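Local coordinates for protein uroporphyrinogen III cosynthase (HemD) (Helicobacter pylori, PDB 3P9Z) that probably catalyses the cyclization of linear hydroxymethylbilane to the macrocycle uroporphyrinogen III in the porphyrin pathway that leads to heme, at residues Tyr115-Glu120 / Phe136-Val141. Numbering follows the deposited sequence.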
loop_
_atom_site.group_PDB
_atom_site.type_symbol
_atom_site.label_atom_id
_atom_site.label_comp_id
_atom_site.label_asym_id
_atom_site.label_seq_id
_atom_site.Cartn_x
_atom_site.Cartn_y
_atom_site.Cartn_z
ATOM N N TYR A 115 -15.791 2.058 5.783
ATOM C CA TYR A 115 -14.559 1.717 5.081
ATOM C C TYR A 115 -13.563 2.875 5.165
ATOM O O TYR A 115 -13.786 3.930 4.590
ATOM C CB TYR A 115 -14.893 1.395 3.619
ATOM C CG TYR A 115 -13.717 1.095 2.726
ATOM C CD1 TYR A 115 -12.568 0.458 3.214
ATOM C CD2 TYR A 115 -13.777 1.394 1.366
ATOM C CE1 TYR A 115 -11.489 0.163 2.366
ATOM C CE2 TYR A 115 -12.715 1.098 0.508
ATOM C CZ TYR A 115 -11.578 0.485 1.007
ATOM O OH TYR A 115 -10.533 0.206 0.142
ATOM N N LEU A 116 -12.458 2.667 5.872
ATOM C CA LEU A 116 -11.417 3.699 5.975
ATOM C C LEU A 116 -10.405 3.451 4.867
ATOM O O LEU A 116 -9.705 2.424 4.855
ATOM C CB LEU A 116 -10.795 3.719 7.387
ATOM C CG LEU A 116 -11.983 3.924 8.365
ATOM C CD1 LEU A 116 -11.885 3.182 9.677
ATOM C CD2 LEU A 116 -12.393 5.381 8.604
ATOM N N ARG A 117 -10.353 4.376 3.913
ATOM C CA ARG A 117 -9.755 4.063 2.616
ATOM C C ARG A 117 -8.756 5.101 2.078
ATOM O O ARG A 117 -8.647 6.220 2.603
ATOM C CB ARG A 117 -10.874 3.837 1.588
ATOM C CG ARG A 117 -11.695 5.093 1.290
ATOM C CD ARG A 117 -12.398 5.017 -0.068
ATOM N NE ARG A 117 -11.457 4.861 -1.189
ATOM C CZ ARG A 117 -11.769 4.322 -2.372
ATOM N NH1 ARG A 117 -12.998 3.867 -2.621
ATOM N NH2 ARG A 117 -10.840 4.235 -3.317
ATOM N N ALA A 118 -8.049 4.701 1.023
ATOM C CA ALA A 118 -7.201 5.573 0.232
ATOM C C ALA A 118 -8.039 6.454 -0.690
ATOM O O ALA A 118 -9.154 6.089 -1.087
ATOM C CB ALA A 118 -6.240 4.747 -0.593
ATOM N N LYS A 119 -7.488 7.615 -1.026
ATOM C CA LYS A 119 -8.117 8.519 -1.981
ATOM C C LYS A 119 -8.122 7.887 -3.354
ATOM O O LYS A 119 -9.081 8.010 -4.096
ATOM C CB LYS A 119 -7.352 9.848 -2.053
ATOM C CG LYS A 119 -8.083 10.935 -2.832
ATOM C CD LYS A 119 -7.641 12.321 -2.387
ATOM C CE LYS A 119 -8.668 13.392 -2.775
ATOM N NZ LYS A 119 -8.680 14.523 -1.769
ATOM N N GLU A 120 -7.025 7.224 -3.690
ATOM C CA GLU A 120 -6.852 6.661 -5.020
ATOM C C GLU A 120 -7.613 5.351 -5.136
ATOM O O GLU A 120 -7.831 4.646 -4.149
ATOM C CB GLU A 120 -5.359 6.492 -5.365
ATOM C CG GLU A 120 -4.576 5.598 -4.398
ATOM C CD GLU A 120 -4.036 6.327 -3.153
ATOM O OE1 GLU A 120 -3.289 5.691 -2.376
ATOM O OE2 GLU A 120 -4.335 7.523 -2.947
ATOM N N PHE A 136 -22.799 0.366 3.568
ATOM C CA PHE A 136 -21.494 0.943 3.903
ATOM C C PHE A 136 -21.377 2.434 3.558
ATOM O O PHE A 136 -22.061 2.934 2.657
ATOM C CB PHE A 136 -20.354 0.149 3.239
ATOM C CG PHE A 136 -20.173 0.453 1.776
ATOM C CD1 PHE A 136 -21.036 -0.089 0.825
ATOM C CD2 PHE A 136 -19.141 1.297 1.348
ATOM C CE1 PHE A 136 -20.878 0.204 -0.544
ATOM C CE2 PHE A 136 -18.973 1.593 -0.014
ATOM C CZ PHE A 136 -19.846 1.044 -0.956
ATOM N N LYS A 137 -20.525 3.123 4.310
ATOM C CA LYS A 137 -20.007 4.437 3.955
ATOM C C LYS A 137 -18.476 4.355 3.822
ATOM O O LYS A 137 -17.837 3.473 4.413
ATOM C CB LYS A 137 -20.413 5.499 4.992
ATOM C CG LYS A 137 -21.927 5.829 5.025
ATOM C CD LYS A 137 -22.451 6.298 3.641
ATOM C CE LYS A 137 -23.940 6.647 3.657
ATOM N NZ LYS A 137 -24.800 5.498 4.068
ATOM N N GLN A 138 -17.905 5.258 3.032
ATOM C CA GLN A 138 -16.455 5.340 2.812
ATOM C C GLN A 138 -15.950 6.677 3.302
ATOM O O GLN A 138 -16.598 7.702 3.064
ATOM C CB GLN A 138 -16.134 5.315 1.323
ATOM C CG GLN A 138 -16.713 4.182 0.564
ATOM C CD GLN A 138 -16.172 4.139 -0.844
ATOM O OE1 GLN A 138 -16.697 4.789 -1.748
ATOM N NE2 GLN A 138 -15.141 3.364 -1.040
ATOM N N ALA A 139 -14.798 6.676 3.959
ATOM C CA ALA A 139 -14.088 7.921 4.245
ATOM C C ALA A 139 -12.629 7.768 3.848
ATOM O O ALA A 139 -11.954 6.827 4.266
ATOM C CB ALA A 139 -14.201 8.305 5.715
ATOM N N VAL A 140 -12.172 8.715 3.037
ATOM C CA VAL A 140 -10.792 8.847 2.613
ATOM C C VAL A 140 -9.926 9.363 3.781
ATOM O O VAL A 140 -10.083 10.498 4.234
ATOM C CB VAL A 140 -10.719 9.840 1.423
ATOM C CG1 VAL A 140 -9.263 10.188 1.068
ATOM C CG2 VAL A 140 -11.485 9.268 0.194
ATOM N N VAL A 141 -9.004 8.544 4.269
ATOM C CA VAL A 141 -8.155 8.992 5.380
ATOM C C VAL A 141 -6.682 9.112 4.997
ATOM O O VAL A 141 -5.855 9.558 5.800
ATOM C CB VAL A 141 -8.341 8.118 6.656
ATOM C CG1 VAL A 141 -9.829 8.190 7.143
ATOM C CG2 VAL A 141 -7.917 6.688 6.407
#
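The Tyr115 ring and the carboxamide of Gln138 lie side by side and nearly coplanar, their planes 14° apart, and the amide lies at the ring edge, near CD2 and CE2. Arg117 CB rests over one ring face, 3.4 Å above the plane and offset toward the rim. The Arg117 guanidinium is turned 63° from the same amide, which meets it at an edge. A bend at chi3 swings NE back toward its own segment: NE donates to Ala118 O at the strand end (2.6 Å) and NH2 to Glu120 O, approaching from above that carbonyl's plane. Four backbone hydrogen bonds of 2.8 to 3.0 Å establish parallel pairing: Tyr115 N to Lys137 O, Ala139 N to Tyr115 O, Arg117 N to Ala139 O and Val141 N to Arg117 O. With helix 125-131 as the connection, the strands form a beta-alpha-beta unit; their short axes are twisted by 43°. On the face of Leu116 and Ala139, Leu116 CD2 meets Val141 CG1 at 4.1 Å, while just past the end of strand 112-118, Lys119 CB packs on Val140 CG1. Tyr115 OH is hydrogen-bonded to Thr44 OG1 and to a malonate ion, probably from the crystallisation liquor.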